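Local atomic coordinates of glucose-6-phosphate 1-dehydrogenase (Kluyveromyces lactis, PDB entry 7E6I), a protein that catalyses the NADP-dependent oxidation of glucose 6-phosphate to 6-phosphogluconolactone, probably as the rate-limiting, NADPH-supplying step of the oxidative pentose phosphate pathway. Residues 3-8 / 115-120; 132-137 / 170-175; 288-293 / 461-466; 310-315 / 455-460. One frame throughout, in Å; residues are numbered along the deposited sequence.

Interaction 1: 3-8 / 115-120; sequences TQFDEN and EPHRLF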
loop_
_atom_site.group_PDB
_atom_site.type_symbol
_atom_site.label_atom_id
_atom_site.label_comp_id
_atom_site.label_asym_id
_atom_site.label_seq_id
_atom_site.Cartn_x
_atom_site.Cartn_y
_atom_site.Cartn_z
ATOM N N THR A 3 1.208 -18.033 16.440
ATOM C CA THR A 3 2.068 -17.767 17.582
ATOM C C THR A 3 2.591 -16.338 17.549
ATOM O O THR A 3 3.103 -15.875 16.523
ATOM C CB THR A 3 3.223 -18.759 17.588
ATOM O OG1 THR A 3 2.703 -20.087 17.423
ATOM C CG2 THR A 3 4.002 -18.658 18.891
ATOM N N GLN A 4 2.475 -15.635 18.672
ATOM C CA GLN A 4 2.974 -14.271 18.754
ATOM C C GLN A 4 4.441 -14.257 19.173
ATOM O O GLN A 4 4.892 -15.090 19.960
ATOM C CB GLN A 4 2.134 -13.449 19.722
ATOM C CG GLN A 4 0.664 -13.339 19.286
ATOM C CD GLN A 4 -0.138 -12.405 20.178
ATOM O OE1 GLN A 4 0.369 -11.907 21.190
ATOM N NE2 GLN A 4 -1.395 -12.172 19.817
ATOM N N PHE A 5 5.189 -13.319 18.599
ATOM C CA PHE A 5 6.616 -13.149 18.845
ATOM C C PHE A 5 6.772 -12.043 19.882
ATOM O O PHE A 5 6.404 -10.891 19.619
ATOM C CB PHE A 5 7.368 -12.759 17.566
ATOM C CG PHE A 5 7.560 -13.882 16.565
ATOM C CD1 PHE A 5 6.916 -15.103 16.710
ATOM C CD2 PHE A 5 8.388 -13.690 15.447
ATOM C CE1 PHE A 5 7.088 -16.118 15.763
ATOM C CE2 PHE A 5 8.578 -14.698 14.488
ATOM C CZ PHE A 5 7.924 -15.914 14.646
ATOM N N ASP A 6 7.322 -12.387 21.049
ATOM C CA ASP A 6 7.504 -11.419 22.128
ATOM C C ASP A 6 8.948 -11.426 22.617
ATOM O O ASP A 6 9.739 -10.567 22.223
ATOM C CB ASP A 6 6.540 -11.717 23.281
ATOM C CG ASP A 6 6.270 -10.497 24.169
ATOM O OD1 ASP A 6 6.854 -9.413 23.926
ATOM O OD2 ASP A 6 5.464 -10.631 25.123
ATOM N N GLU A 7 9.310 -12.400 23.446
ATOM C CA GLU A 7 10.619 -12.427 24.099
ATOM C C GLU A 7 11.644 -13.170 23.251
ATOM O O GLU A 7 11.340 -14.196 22.638
ATOM C CB GLU A 7 10.533 -13.088 25.478
ATOM C CG GLU A 7 9.215 -12.872 26.227
ATOM C CD GLU A 7 8.061 -13.772 25.728
ATOM O OE1 GLU A 7 8.334 -14.869 25.182
ATOM O OE2 GLU A 7 6.876 -13.378 25.880
ATOM N N ASN A 8 12.863 -12.631 23.218
ATOM C CA ASN A 8 14.013 -13.294 22.596
ATOM C C ASN A 8 13.796 -13.563 21.109
ATOM O O ASN A 8 14.390 -14.481 20.535
ATOM C CB ASN A 8 14.365 -14.586 23.339
ATOM C CG ASN A 8 14.426 -14.385 24.836
ATOM O OD1 ASN A 8 14.955 -13.379 25.311
ATOM N ND2 ASN A 8 13.848 -15.318 25.586
ATOM N N GLU A 115 12.026 -22.689 21.394
ATOM C CA GLU A 115 11.387 -22.480 20.097
ATOM C C GLU A 115 11.899 -21.161 19.539
ATOM O O GLU A 115 11.412 -20.084 19.922
ATOM C CB GLU A 115 9.868 -22.457 20.224
ATOM C CG GLU A 115 9.134 -22.259 18.926
ATOM C CD GLU A 115 7.632 -22.240 19.137
ATOM O OE1 GLU A 115 7.126 -21.286 19.774
ATOM O OE2 GLU A 115 6.961 -23.195 18.688
ATOM N N PRO A 116 12.888 -21.200 18.655
ATOM C CA PRO A 116 13.348 -19.960 18.018
ATOM C C PRO A 116 12.198 -19.230 17.326
ATOM O O PRO A 116 11.383 -19.836 16.622
ATOM C CB PRO A 116 14.400 -20.447 17.013
ATOM C CG PRO A 116 14.765 -21.830 17.448
ATOM C CD PRO A 116 13.577 -22.397 18.147
ATOM N N HIS A 117 12.122 -17.920 17.555
ATOM C CA HIS A 117 11.178 -17.036 16.871
ATOM C C HIS A 117 11.994 -16.034 16.062
ATOM O O HIS A 117 12.630 -15.142 16.637
ATOM C CB HIS A 117 10.279 -16.300 17.860
ATOM C CG HIS A 117 9.300 -17.173 18.578
ATOM N ND1 HIS A 117 8.622 -16.752 19.703
ATOM C CD2 HIS A 117 8.889 -18.442 18.343
ATOM C CE1 HIS A 117 7.828 -17.721 20.124
ATOM N NE2 HIS A 117 7.973 -18.759 19.318
ATOM N N ARG A 118 11.975 -16.163 14.737
ATOM C CA ARG A 118 12.858 -15.383 13.872
ATOM C C ARG A 118 12.072 -14.671 12.779
ATOM O O ARG A 118 11.318 -15.305 12.026
ATOM C CB ARG A 118 13.935 -16.280 13.242
ATOM C CG ARG A 118 14.714 -17.083 14.271
ATOM C CD ARG A 118 15.714 -18.006 13.636
ATOM N NE ARG A 118 16.452 -18.768 14.639
ATOM C CZ ARG A 118 16.944 -19.982 14.432
ATOM N NH1 ARG A 118 16.778 -20.576 13.256
ATOM N NH2 ARG A 118 17.606 -20.598 15.394
ATOM N N LEU A 119 12.258 -13.355 12.690
ATOM C CA LEU A 119 11.698 -12.545 11.618
ATOM C C LEU A 119 12.841 -12.090 10.716
ATOM O O LEU A 119 13.845 -11.556 11.199
ATOM C CB LEU A 119 10.924 -11.341 12.176
ATOM C CG LEU A 119 10.200 -10.407 11.187
ATOM C CD1 LEU A 119 9.077 -11.155 10.483
ATOM C CD2 LEU A 119 9.650 -9.134 11.863
ATOM N N PHE A 120 12.703 -12.331 9.417
ATOM C CA PHE A 120 13.648 -11.855 8.412
ATOM C C PHE A 120 12.965 -10.788 7.569
ATOM O O PHE A 120 12.047 -11.096 6.800
ATOM C CB PHE A 120 14.130 -13.009 7.539
ATOM C CG PHE A 120 14.861 -14.068 8.296
ATOM C CD1 PHE A 120 16.191 -13.895 8.653
ATOM C CD2 PHE A 120 14.213 -15.231 8.677
ATOM C CE1 PHE A 120 16.868 -14.872 9.363
ATOM C CE2 PHE A 120 14.885 -16.214 9.389
ATOM C CZ PHE A 120 16.210 -16.033 9.738
HETATM O O HOH W 1 8.685 -14.606 20.963
HETATM O O HOH W 2 14.143 -16.693 19.255
#
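Phe5 lies with one face over the CB of His117 where the N-terminal segment 3-8 passes, almost perpendicular, the start of strand 117-122. This strand sits inside the parallel, Rossmann-type sheet of the NAD(P)-binding domain, between strands 10-14 and 146-152. The two ring planes are only 4° from parallel, yet their centroids stand 4.7 Å apart, because the rings have slid past each other and barely overlap. Over the centre of the phenyl face sits a methylene instead: His117 CB is 3.7 Å from the Phe5 ring centroid and 8° off the ring normal, which defines a CH-pi contact. The first torsion of His117 (chi1 -69°), with CG anti to the carbonyl carbon, puts His117 CG on the CD1-CE1 side of the phenyl ring, 3.7 Å from Phe5 CD1. Phe5 CE2, on the other side of the ring, meets the backbone of Arg118 obliquely. Thr3 crosses the histidine side chain at about a right angle, its methyl CG2 4.0 Å from His117 NE2.

Both ring nitrogens have partners, consistent with a defined ring rotation. His117 NE2 donates to Glu115 OE1 at 2.7 Å, the acceptor lying close to the ring plane; this carboxylate may raise the proton affinity of the imidazole. A water at a short 2.5 Å from His117 ND1 accepts from Asp6 N and donates to Glu7 O. Elsewhere, Arg148 makes a cation-pi contact with Phe5 and bonds to Thr3 O. A second water links the segments, close to Asn8 O and accepting from His117 N at 2.9 Å.

Interaction 2: 132-137 / 170-175; sequences VCSKLK and APLFSE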
loop_
_atom_site.group_PDB
_atom_site.type_symbol
_atom_site.label_atom_id
_atom_site.label_comp_id
_atom_site.label_asym_id
_atom_site.label_seq_id
_atom_site.Cartn_x
_atom_site.Cartn_y
_atom_site.Cartn_z
ATOM N N VAL A 132 18.549 -14.798 -1.330
ATOM C CA VAL A 132 18.528 -14.806 0.134
ATOM C C VAL A 132 17.548 -15.844 0.658
ATOM O O VAL A 132 17.823 -16.537 1.645
ATOM C CB VAL A 132 18.202 -13.408 0.681
ATOM C CG1 VAL A 132 18.178 -13.440 2.216
ATOM C CG2 VAL A 132 19.206 -12.396 0.157
ATOM N N CYS A 133 16.387 -15.968 0.017
ATOM C CA CYS A 133 15.412 -16.955 0.473
ATOM C C CYS A 133 15.972 -18.367 0.361
ATOM O O CYS A 133 15.864 -19.161 1.303
ATOM C CB CYS A 133 14.107 -16.808 -0.309
ATOM S SG CYS A 133 13.101 -15.403 0.278
ATOM N N SER A 134 16.586 -18.694 -0.783
ATOM C CA SER A 134 17.319 -19.951 -0.909
ATOM C C SER A 134 18.289 -20.138 0.247
ATOM O O SER A 134 18.257 -21.160 0.944
ATOM C CB SER A 134 18.085 -20.000 -2.234
ATOM O OG SER A 134 17.199 -19.935 -3.330
ATOM N N LYS A 135 19.147 -19.148 0.477
ATOM C CA LYS A 135 20.177 -19.291 1.497
ATOM C C LYS A 135 19.572 -19.498 2.883
ATOM O O LYS A 135 20.002 -20.383 3.631
ATOM C CB LYS A 135 21.090 -18.074 1.475
ATOM C CG LYS A 135 21.907 -17.942 0.207
ATOM C CD LYS A 135 22.967 -19.012 0.125
ATOM C CE LYS A 135 23.323 -19.298 -1.323
ATOM N NZ LYS A 135 23.648 -20.728 -1.551
ATOM N N LEU A 136 18.572 -18.688 3.249
ATOM C CA LEU A 136 17.894 -18.888 4.528
ATOM C C LEU A 136 17.315 -20.293 4.637
ATOM O O LEU A 136 17.391 -20.927 5.696
ATOM C CB LEU A 136 16.785 -17.857 4.711
ATOM C CG LEU A 136 17.176 -16.409 4.959
ATOM C CD1 LEU A 136 15.917 -15.541 4.872
ATOM C CD2 LEU A 136 17.855 -16.275 6.304
ATOM N N LYS A 137 16.729 -20.792 3.552
ATOM C CA LYS A 137 16.143 -22.125 3.577
ATOM C C LYS A 137 17.211 -23.217 3.603
ATOM O O LYS A 137 17.019 -24.245 4.255
ATOM C CB LYS A 137 15.209 -22.289 2.377
ATOM C CG LYS A 137 14.377 -23.550 2.379
ATOM C CD LYS A 137 13.461 -23.671 3.603
ATOM C CE LYS A 137 12.476 -24.830 3.419
ATOM N NZ LYS A 137 11.471 -24.914 4.519
ATOM N N ALA A 170 7.783 -20.338 -3.809
ATOM C CA ALA A 170 6.873 -21.292 -3.175
ATOM C C ALA A 170 7.545 -22.530 -2.583
ATOM O O ALA A 170 7.125 -22.957 -1.490
ATOM C CB ALA A 170 5.802 -21.713 -4.192
ATOM N N PRO A 171 8.529 -23.175 -3.231
ATOM C CA PRO A 171 9.193 -24.316 -2.579
ATOM C C PRO A 171 10.072 -23.914 -1.421
ATOM O O PRO A 171 10.510 -24.786 -0.665
ATOM C CB PRO A 171 10.018 -24.942 -3.709
ATOM C CG PRO A 171 9.370 -24.456 -4.965
ATOM C CD PRO A 171 8.954 -23.054 -4.637
ATOM N N LEU A 172 10.344 -22.628 -1.242
ATOM C CA LEU A 172 11.196 -22.191 -0.153
ATOM C C LEU A 172 10.410 -21.808 1.086
ATOM O O LEU A 172 10.766 -22.235 2.185
ATOM C CB LEU A 172 12.068 -21.007 -0.597
ATOM C CG LEU A 172 12.750 -21.190 -1.954
ATOM C CD1 LEU A 172 13.559 -19.961 -2.379
ATOM C CD2 LEU A 172 13.634 -22.421 -1.888
ATOM N N PHE A 173 9.357 -21.004 0.935
ATOM C CA PHE A 173 8.584 -20.520 2.070
ATOM C C PHE A 173 7.105 -20.567 1.734
ATOM O O PHE A 173 6.693 -20.110 0.664
ATOM C CB PHE A 173 9.000 -19.102 2.447
ATOM C CG PHE A 173 10.339 -19.035 3.080
ATOM C CD1 PHE A 173 10.515 -19.453 4.398
ATOM C CD2 PHE A 173 11.439 -18.590 2.357
ATOM C CE1 PHE A 173 11.756 -19.405 5.000
ATOM C CE2 PHE A 173 12.700 -18.542 2.949
ATOM C CZ PHE A 173 12.861 -18.947 4.270
ATOM N N SER A 174 6.314 -21.121 2.646
ATOM C CA SER A 174 4.877 -21.216 2.459
ATOM C C SER A 174 4.197 -19.866 2.695
ATOM O O SER A 174 4.783 -18.919 3.234
ATOM C CB SER A 174 4.304 -22.241 3.415
ATOM O OG SER A 174 4.392 -21.712 4.722
ATOM N N GLU A 175 2.923 -19.800 2.297
ATOM C CA GLU A 175 2.132 -18.598 2.520
ATOM C C GLU A 175 2.088 -18.228 3.994
ATOM O O GLU A 175 2.040 -17.041 4.332
ATOM C CB GLU A 175 0.719 -18.792 1.962
ATOM C CG GLU A 175 0.672 -18.828 0.436
ATOM C CD GLU A 175 1.281 -17.580 -0.201
ATOM O OE1 GLU A 175 0.840 -16.455 0.143
ATOM O OE2 GLU A 175 2.204 -17.720 -1.042
#
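Leu172 and Phe173 push neighbouring side chains against the helical turn 132-137, and Cys133 touches both of them. Leu172 turns CG anti to its own carbonyl carbon (chi1 -46°), and its branch CD1 comes to rest 3.8 Å from Cys133 CB. The same methyl packs on Ser134, being 3.6 Å from Ser134 N and also near Ser134 OG, a hydroxyl that is hydrogen-bonded to Ile130 O within the helix. Phe173 presents its rim to Cys133 CB and Leu136 CB. Cys133 CB lies in the ring plane at the edge, 3.9 Å from Phe173 CE2, and Leu136 CB is likewise at the edge, 4.1 Å from Phe173 CZ. The thiol is placed obliquely, with Cys133 SG 5.2 Å from the Phe173 ring centroid, a sulfur-aromatic contact.

In the fold, helix 126-139 is the connecting helix of a beta-alpha-beta crossover between strands 117-122 and 146-152 of the Rossmann-type domain. Segment 170-175 belongs to the next crossover, leading from helix 159-169 to strand 178-181, so the contact joins two consecutive units.

Lys137 takes a different route. Its CG is anti to the backbone N (chi1 -172°), and a bend at chi2 (60°) puts CD beside the carbonyl of Leu172. Lys137 CE follows at 3.3 Å from Leu172 O, and the methylenes rather than the ammonium lie closest to this oxygen. Lys137 NZ stands 6.0 Å from the Phe173 ring centroid, at most a weak cation-pi attraction; Tyr141, outside the two segments, makes a further cation-pi contact with this lysine.

Interaction 3: 288-293 / 461-466; sequences GQYGRS and YPYGCR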
loop_
_atom_site.group_PDB
_atom_site.type_symbol
_atom_site.label_atom_id
_atom_site.label_comp_id
_atom_site.label_asym_id
_atom_site.label_seq_id
_atom_site.Cartn_x
_atom_site.Cartn_y
_atom_site.Cartn_z
ATOM N N GLY A 288 -2.320 10.052 -19.751
ATOM C CA GLY A 288 -1.708 11.369 -19.835
ATOM C C GLY A 288 -0.254 11.341 -19.408
ATOM O O GLY A 288 0.181 10.469 -18.653
ATOM N N GLN A 289 0.506 12.302 -19.930
ATOM C CA GLN A 289 1.923 12.503 -19.622
ATOM C C GLN A 289 2.125 13.984 -19.341
ATOM O O GLN A 289 1.547 14.830 -20.031
ATOM C CB GLN A 289 2.839 12.043 -20.783
ATOM C CG GLN A 289 4.329 12.105 -20.483
ATOM C CD GLN A 289 5.191 11.824 -21.709
ATOM O OE1 GLN A 289 5.663 12.748 -22.390
ATOM N NE2 GLN A 289 5.395 10.542 -22.002
ATOM N N TYR A 290 2.906 14.321 -18.325
ATOM C CA TYR A 290 2.921 15.718 -17.906
ATOM C C TYR A 290 3.903 16.536 -18.739
ATOM O O TYR A 290 5.053 16.131 -18.962
ATOM C CB TYR A 290 3.192 15.873 -16.405
ATOM C CG TYR A 290 4.573 15.583 -15.868
ATOM C CD1 TYR A 290 5.545 16.583 -15.801
ATOM C CD2 TYR A 290 4.878 14.327 -15.333
ATOM C CE1 TYR A 290 6.815 16.316 -15.265
ATOM C CE2 TYR A 290 6.133 14.053 -14.794
ATOM C CZ TYR A 290 7.097 15.046 -14.766
ATOM O OH TYR A 290 8.325 14.756 -14.219
ATOM N N GLY A 291 3.416 17.674 -19.235
ATOM C CA GLY A 291 4.235 18.637 -19.935
ATOM C C GLY A 291 4.604 19.803 -19.037
ATOM O O GLY A 291 4.339 19.808 -17.832
ATOM N N ARG A 292 5.223 20.811 -19.646
ATOM C CA ARG A 292 5.663 21.970 -18.887
ATOM C C ARG A 292 4.471 22.698 -18.267
ATOM O O ARG A 292 3.375 22.726 -18.829
ATOM C CB ARG A 292 6.445 22.918 -19.787
ATOM C CG ARG A 292 7.925 22.589 -19.874
ATOM C CD ARG A 292 8.622 23.457 -20.918
ATOM N NE ARG A 292 9.678 22.730 -21.609
ATOM C CZ ARG A 292 10.119 23.039 -22.820
ATOM N NH1 ARG A 292 9.587 24.063 -23.476
ATOM N NH2 ARG A 292 11.088 22.327 -23.371
ATOM N N SER A 293 4.701 23.299 -17.100
ATOM C CA SER A 293 3.665 24.100 -16.461
ATOM C C SER A 293 3.310 25.323 -17.305
ATOM O O SER A 293 4.130 25.841 -18.071
ATOM C CB SER A 293 4.109 24.534 -15.061
ATOM O OG SER A 293 5.224 25.412 -15.104
ATOM N N TYR A 461 -0.330 17.069 -20.420
ATOM C CA TYR A 461 -1.042 17.952 -19.497
ATOM C C TYR A 461 -0.000 18.758 -18.740
ATOM O O TYR A 461 1.080 18.240 -18.435
ATOM C CB TYR A 461 -1.959 17.194 -18.504
ATOM C CG TYR A 461 -1.260 16.264 -17.532
ATOM C CD1 TYR A 461 -0.973 14.953 -17.887
ATOM C CD2 TYR A 461 -0.908 16.688 -16.261
ATOM C CE1 TYR A 461 -0.338 14.093 -17.016
ATOM C CE2 TYR A 461 -0.271 15.836 -15.384
ATOM C CZ TYR A 461 0.012 14.533 -15.766
ATOM O OH TYR A 461 0.642 13.663 -14.892
ATOM N N PRO A 462 -0.276 20.020 -18.450
ATOM C CA PRO A 462 0.752 20.860 -17.823
ATOM C C PRO A 462 0.989 20.451 -16.380
ATOM O O PRO A 462 0.047 20.172 -15.631
ATOM C CB PRO A 462 0.169 22.276 -17.914
ATOM C CG PRO A 462 -1.304 22.061 -18.022
ATOM C CD PRO A 462 -1.509 20.763 -18.750
ATOM N N TYR A 463 2.265 20.414 -16.007
ATOM C CA TYR A 463 2.646 20.204 -14.622
ATOM C C TYR A 463 1.835 21.129 -13.729
ATOM O O TYR A 463 1.784 22.341 -13.960
ATOM C CB TYR A 463 4.142 20.480 -14.479
ATOM C CG TYR A 463 4.870 19.995 -13.232
ATOM C CD1 TYR A 463 4.495 20.406 -11.957
ATOM C CD2 TYR A 463 6.006 19.194 -13.351
ATOM C CE1 TYR A 463 5.211 19.985 -10.827
ATOM C CE2 TYR A 463 6.722 18.766 -12.234
ATOM C CZ TYR A 463 6.328 19.164 -10.980
ATOM O OH TYR A 463 7.051 18.730 -9.888
ATOM N N GLY A 464 1.146 20.545 -12.746
ATOM C CA GLY A 464 0.481 21.297 -11.709
ATOM C C GLY A 464 -0.998 21.496 -11.923
ATOM O O GLY A 464 -1.660 22.058 -11.042
ATOM N N CYS A 465 -1.537 21.038 -13.049
ATOM C CA CYS A 465 -2.945 21.234 -13.362
ATOM C C CYS A 465 -3.845 20.292 -12.551
ATOM O O CYS A 465 -3.407 19.291 -11.974
ATOM C CB CYS A 465 -3.188 21.048 -14.861
ATOM S SG CYS A 465 -3.599 19.375 -15.355
ATOM N N ARG A 466 -5.131 20.641 -12.512
ATOM C CA ARG A 466 -6.085 19.891 -11.706
ATOM C C ARG A 466 -6.275 18.493 -12.263
ATOM O O ARG A 466 -6.233 17.504 -11.522
ATOM C CB ARG A 466 -7.422 20.629 -11.660
ATOM C CG ARG A 466 -8.174 20.504 -10.345
ATOM C CD ARG A 466 -8.323 21.867 -9.685
ATOM N NE ARG A 466 -8.802 21.777 -8.306
ATOM C CZ ARG A 466 -8.943 22.828 -7.496
ATOM N NH1 ARG A 466 -8.631 24.049 -7.930
ATOM N NH2 ARG A 466 -9.384 22.659 -6.253
#
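Strand residues 288-291 and 461-462 pair in parallel, Tyr290 bridging with Tyr461 and Gly291 with Pro462, through backbone hydrogen bonds from Tyr461 N to Gln289 O (2.9 Å) and Gly291 N to Tyr461 O; Tyr463 N adds one to Gly291 O (2.8 Å) just past the strand end. Tyr290 and Tyr461 share one face of the sheet. Both hold CG between the backbone N and the carbonyl carbon, the crowded position (chi1 71° for Tyr290, 64° for Tyr461). The Tyr461 ring lies over Tyr290: Tyr290 CA is 3.8 Å from the ring centroid, over the face, and Tyr290 CB is 3.5 Å from Tyr461 CZ. Tyr463 runs beside Tyr290, pointing the same way, and turns an edge toward its face in an offset edge-to-face pair, centroids 5.3 Å apart and planes at 88°.

The hydroxyls are anchored elsewhere: Tyr461 OH bonds to Lys339 O and Thr315 OG1, Tyr290 OH to Thr225 N, and Tyr463 OH to Glu226. Lys339 belongs to the glucose 6-phosphate pocket. A type II beta turn, Pro462 to Cys465 with Gly464 third, leads to Arg466, a probable NADP(+) ligand. The pairing adds strand 459-462 as outermost strand of the C-terminal domain's mixed sheet.

Interaction 4: 310-315 / 455-460; sequences DSKCVT and GPQPKI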
loop_
_atom_site.group_PDB
_atom_site.type_symbol
_atom_site.label_atom_id
_atom_site.label_comp_id
_atom_site.label_asym_id
_atom_site.label_seq_id
_atom_site.Cartn_x
_atom_site.Cartn_y
_atom_site.Cartn_z
ATOM N N ASP A 310 11.103 10.361 -27.312
ATOM C CA ASP A 310 9.925 9.716 -27.875
ATOM C C ASP A 310 9.130 8.915 -26.835
ATOM O O ASP A 310 8.297 8.076 -27.208
ATOM C CB ASP A 310 10.337 8.798 -29.024
ATOM C CG ASP A 310 11.295 7.713 -28.575
ATOM O OD1 ASP A 310 11.958 7.903 -27.527
ATOM O OD2 ASP A 310 11.382 6.669 -29.258
ATOM N N SER A 311 9.376 9.151 -25.548
ATOM C CA SER A 311 8.795 8.324 -24.500
ATOM C C SER A 311 7.274 8.441 -24.463
ATOM O O SER A 311 6.725 9.543 -24.405
ATOM C CB SER A 311 9.377 8.723 -23.148
ATOM O OG SER A 311 8.668 8.090 -22.106
ATOM N N LYS A 312 6.593 7.296 -24.472
ATOM C CA LYS A 312 5.148 7.241 -24.290
ATOM C C LYS A 312 4.753 6.939 -22.843
ATOM O O LYS A 312 3.647 6.437 -22.601
ATOM C CB LYS A 312 4.542 6.195 -25.225
ATOM C CG LYS A 312 4.815 6.427 -26.704
ATOM C CD LYS A 312 3.739 5.751 -27.569
ATOM C CE LYS A 312 3.761 4.230 -27.394
ATOM N NZ LYS A 312 4.031 3.488 -28.670
ATOM N N CYS A 313 5.628 7.225 -21.877
ATOM C CA CYS A 313 5.364 6.831 -20.498
ATOM C C CYS A 313 4.140 7.558 -19.943
ATOM O O CYS A 313 4.001 8.779 -20.083
ATOM C CB CYS A 313 6.573 7.108 -19.619
ATOM S SG CYS A 313 6.358 6.499 -17.934
ATOM N N VAL A 314 3.263 6.802 -19.293
ATOM C CA VAL A 314 2.043 7.341 -18.703
ATOM C C VAL A 314 2.341 7.800 -17.278
ATOM O O VAL A 314 2.714 6.988 -16.425
ATOM C CB VAL A 314 0.924 6.288 -18.714
ATOM C CG1 VAL A 314 -0.294 6.825 -18.064
ATOM C CG2 VAL A 314 0.596 5.868 -20.135
ATOM N N THR A 315 2.149 9.092 -17.005
ATOM C CA THR A 315 2.263 9.607 -15.642
ATOM C C THR A 315 0.906 9.929 -15.021
ATOM O O THR A 315 0.837 10.255 -13.827
ATOM C CB THR A 315 3.181 10.846 -15.608
ATOM O OG1 THR A 315 2.570 11.928 -16.317
ATOM C CG2 THR A 315 4.519 10.538 -16.264
ATOM N N GLY A 455 0.698 1.074 -28.952
ATOM C CA GLY A 455 0.371 1.765 -27.731
ATOM C C GLY A 455 0.010 3.212 -27.987
ATOM O O GLY A 455 0.728 3.937 -28.675
ATOM N N PRO A 456 -1.115 3.662 -27.432
ATOM C CA PRO A 456 -1.543 5.048 -27.648
ATOM C C PRO A 456 -0.527 6.035 -27.103
ATOM O O PRO A 456 0.260 5.735 -26.204
ATOM C CB PRO A 456 -2.864 5.140 -26.878
ATOM C CG PRO A 456 -3.312 3.720 -26.701
ATOM C CD PRO A 456 -2.054 2.922 -26.572
ATOM N N GLN A 457 -0.538 7.234 -27.673
ATOM C CA GLN A 457 0.316 8.298 -27.181
ATOM C C GLN A 457 -0.401 9.017 -26.052
ATOM O O GLN A 457 -1.541 9.454 -26.247
ATOM C CB GLN A 457 0.650 9.281 -28.302
ATOM C CG GLN A 457 0.995 10.696 -27.829
ATOM C CD GLN A 457 2.420 10.811 -27.305
ATOM O OE1 GLN A 457 3.333 10.144 -27.809
ATOM N NE2 GLN A 457 2.614 11.646 -26.272
ATOM N N PRO A 458 0.185 9.121 -24.861
ATOM C CA PRO A 458 -0.482 9.868 -23.790
ATOM C C PRO A 458 -0.710 11.312 -24.193
ATOM O O PRO A 458 0.143 11.947 -24.812
ATOM C CB PRO A 458 0.487 9.758 -22.604
ATOM C CG PRO A 458 1.774 9.279 -23.189
ATOM C CD PRO A 458 1.399 8.448 -24.383
ATOM N N LYS A 459 -1.890 11.816 -23.865
ATOM C CA LYS A 459 -2.137 13.235 -24.016
ATOM C C LYS A 459 -1.296 14.009 -23.004
ATOM O O LYS A 459 -1.045 13.539 -21.896
ATOM C CB LYS A 459 -3.626 13.515 -23.852
ATOM C CG LYS A 459 -3.980 14.340 -22.642
ATOM C CD LYS A 459 -5.497 14.578 -22.550
ATOM C CE LYS A 459 -6.320 13.358 -22.984
ATOM N NZ LYS A 459 -7.776 13.589 -22.735
ATOM N N ILE A 460 -0.823 15.186 -23.406
ATOM C CA ILE A 460 0.061 15.995 -22.570
ATOM C C ILE A 460 -0.780 16.878 -21.662
ATOM O O ILE A 460 -1.840 17.372 -22.066
ATOM C CB ILE A 460 1.022 16.831 -23.437
ATOM C CG1 ILE A 460 1.816 15.910 -24.361
ATOM C CG2 ILE A 460 1.989 17.626 -22.576
ATOM C CD1 ILE A 460 2.831 15.066 -23.608
#
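Lys312 lies across the backbone of Gly455 to Pro458, and its side chain meets these four successive residues. At the base, Lys312 CB is 4.0 Å from Pro458 CD. With CG anti to the carbonyl carbon (chi1 -58°), the chain sets out beside its own backbone N, and Lys312 CG passes 4.2 Å from Gln457 OE1. CD comes next, facing two successive carbonyls, 3.7 Å from both Gly455 O and Pro456 O. A bend at chi3 (-64°) then places CE 3.3 Å from Gly455 O. At the tip, NZ donates only a weak hydrogen bond to Gly455 O, so the ammonium and the methylene before it share one carbonyl oxygen.

The contact ties together two connections of the C-terminal domain: the loop leading into strand 316-321 of its mixed sheet, and the link from helix 433-451 to the outermost strand, 459-462. Pro456 rests on that helix, whereas Pro458 packs on Ile287 and Gln289 of the adjoining strand 285-291.

Pro458 also faces the lysine backbone, its CG 3.5 Å from Lys312 O and farther from Cys313 O. On the loop side, Ser311 OG accepts from Cys313 N in an ST turn and is also bonded to Asp233, while Gln289 NE2 takes the carbonyls of Ser311 and Cys313; Lys312 is thus flanked by anchored residues. Gln457, bent at chi2, reaches forward along its own segment to the next residue's carbonyl: Gln457 NE2 donates to Pro458 O at 2.9 Å, in the carbonyl plane and on a lone pair.

How the interactions relate
The four contacts fall into two pairs, one in each domain. Interactions 1 and 2 share the Rossmann-type domain, centres 18 Å apart; strand 117-122 leads into helix 126-139, and they touch where Phe120 CE1 meets Leu136 CD2 at 3.5 Å. Interactions 3 and 4, centres 12 Å apart, share strand 459-462 of the mixed C-terminal sheet; Gln289 N lies 2.8 Å from Lys459 O, a probable hydrogen bond. Along the chain, 1 closes before 2 opens and 2 before 3, whereas both segments of 4 fall between those of 3. Centres in different pairs are 39 to 49 Å apart; each pair belongs to its own domain, and no contact here bridges the two.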